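Extracellular solute-binding protein family 5 (Brucella melitensis, PDB 4ONY) probably serves as the periplasmic substrate-binding component of an ABC transporter, a family 5 solute-binding protein linked to peptide uptake. Local coordinates at residues D300-G305 with S583-P588. Sequence-based numbering, arbitrary orientation.
Sequences DTFEKG and SGYQLP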
# COMPACT_ATOMS: atom_id res chain seq x y z
N ASP A 300 -10.19 9.17 -17.27
CA ASP A 300 -9.86 10.09 -16.19
C ASP A 300 -8.45 9.82 -15.67
O ASP A 300 -8.00 8.68 -15.65
CB ASP A 300 -10.78 9.94 -14.99
CG ASP A 300 -11.92 10.91 -14.96
OD1 ASP A 300 -11.92 11.85 -15.74
OD2 ASP A 300 -12.84 10.73 -14.15
N THR A 301 -7.80 10.87 -15.22
CA THR A 301 -6.57 10.73 -14.51
C THR A 301 -6.57 11.51 -13.19
O THR A 301 -7.24 12.54 -13.06
CB THR A 301 -5.41 11.22 -15.35
OG1 THR A 301 -5.44 12.64 -15.33
CG2 THR A 301 -5.47 10.68 -16.79
N PHE A 302 -5.84 10.98 -12.22
CA PHE A 302 -5.77 11.54 -10.88
C PHE A 302 -4.32 11.51 -10.36
O PHE A 302 -3.51 10.75 -10.85
CB PHE A 302 -6.61 10.70 -9.93
CG PHE A 302 -8.04 10.49 -10.38
CD1 PHE A 302 -8.36 9.43 -11.19
CD2 PHE A 302 -9.04 11.32 -9.98
CE1 PHE A 302 -9.65 9.22 -11.63
CE2 PHE A 302 -10.33 11.13 -10.38
CZ PHE A 302 -10.64 10.09 -11.24
N GLU A 303 -4.01 12.37 -9.40
CA GLU A 303 -2.73 12.30 -8.75
C GLU A 303 -2.97 12.05 -7.31
O GLU A 303 -4.05 12.32 -6.81
CB GLU A 303 -1.94 13.59 -8.91
CG GLU A 303 -1.52 13.82 -10.33
CD GLU A 303 -0.82 15.16 -10.50
OE1 GLU A 303 -1.55 16.17 -10.72
OE2 GLU A 303 0.42 15.17 -10.42
N LYS A 304 -1.97 11.52 -6.66
CA LYS A 304 -2.10 11.23 -5.25
C LYS A 304 -0.79 11.60 -4.58
O LYS A 304 0.25 11.65 -5.23
CB LYS A 304 -2.45 9.76 -5.05
CG LYS A 304 -1.37 8.76 -5.46
CD LYS A 304 -1.93 7.35 -5.32
CE LYS A 304 -0.93 6.27 -5.73
NZ LYS A 304 0.05 6.01 -4.65
N GLY A 305 -0.87 11.86 -3.28
CA GLY A 305 0.27 12.17 -2.48
C GLY A 305 0.73 11.05 -1.56
O GLY A 305 1.72 11.20 -0.87
N SER A 583 -5.08 10.46 -0.85
CA SER A 583 -4.97 9.05 -1.20
C SER A 583 -5.34 8.72 -2.64
O SER A 583 -5.23 7.58 -3.05
CB SER A 583 -5.77 8.16 -0.28
OG SER A 583 -5.33 8.21 1.06
N GLY A 584 -5.73 9.71 -3.43
CA GLY A 584 -6.09 9.47 -4.80
C GLY A 584 -7.60 9.30 -4.91
O GLY A 584 -8.33 9.65 -3.98
N TYR A 585 -8.08 8.81 -6.05
CA TYR A 585 -9.53 8.76 -6.28
C TYR A 585 -10.17 7.87 -5.21
O TYR A 585 -9.56 6.90 -4.77
CB TYR A 585 -9.89 8.28 -7.72
CG TYR A 585 -9.49 6.81 -7.97
CD1 TYR A 585 -10.32 5.78 -7.60
CD2 TYR A 585 -8.26 6.51 -8.53
CE1 TYR A 585 -9.93 4.44 -7.77
CE2 TYR A 585 -7.85 5.21 -8.73
CZ TYR A 585 -8.68 4.17 -8.33
OH TYR A 585 -8.28 2.88 -8.51
N GLN A 586 -11.42 8.16 -4.86
CA GLN A 586 -12.14 7.40 -3.85
C GLN A 586 -13.53 7.01 -4.37
O GLN A 586 -14.46 7.80 -4.37
CB GLN A 586 -12.30 8.29 -2.62
CG GLN A 586 -11.02 8.71 -1.98
CD GLN A 586 -10.29 7.53 -1.44
OE1 GLN A 586 -10.87 6.72 -0.72
NE2 GLN A 586 -9.01 7.40 -1.80
N LEU A 587 -13.64 5.77 -4.85
CA LEU A 587 -14.87 5.27 -5.43
C LEU A 587 -16.09 5.44 -4.56
O LEU A 587 -17.19 5.68 -5.08
CB LEU A 587 -14.75 3.80 -5.82
CG LEU A 587 -13.73 3.46 -6.89
CD1 LEU A 587 -13.90 2.01 -7.29
CD2 LEU A 587 -13.91 4.38 -8.11
N PRO A 588 -15.95 5.29 -3.21
CA PRO A 588 -17.12 5.45 -2.35
C PRO A 588 -17.74 6.87 -2.38
O PRO A 588 -18.85 7.03 -1.90
CB PRO A 588 -16.59 5.14 -0.95
CG PRO A 588 -15.45 4.23 -1.18
CD PRO A 588 -14.81 4.71 -2.47
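F302 and Y585 bury the largest shares of this contact. The CB of Y585 sits over the centre of the F302 ring, 3.7 Å from its centroid and only 3° off the ring normal. This is a CH-pi contact made by a methylene, not by the tyrosine ring. All six ring carbons of F302 lie almost equally far from that CB; the approach of F302 CD2 to Y585 CB is 3.9 Å. The Y585 side chain crosses that of F302 at about a right angle. The Y585 CG lies between its backbone N and carbonyl carbon (chi1 66°), which carries CG off the centre of the F302 face. The two aromatic planes meet obliquely at 49°, with centroids 5.5 Å apart. The closest ring-to-ring approach in the pair is F302 CD1 to Y585 CD2, at 4.0 Å.

K304 makes a second patch, against S583 and G584. Its CB rests on the backbone of the other segment, 3.7 Å from G584 CA. Further along, K304 CD passes 4.0 Å from S583 O. The chain then bends at chi4, and NZ bonds to T306 OG1. G584 has a positive phi, and its bare CA lets K304 CB come close. No hydrogen bond joins the two segments. Within 583-588, Q586 NE2 donates to G584 O at 3.2 Å, from well above the carbonyl plane.

The packing lays the loop between strands 574-575 and 591-592 against 300-305, on and beyond strand 297-302. That strand is an outer member of a three-stranded antiparallel sheet, paired with strand 566-571. Q566 of this neighbour bonds to F302 through the backbone and accepts from Y585 N through OE1. H576 meets F302 edge-to-face, while Y585 also touches V568 and, on strand 274-277, I276.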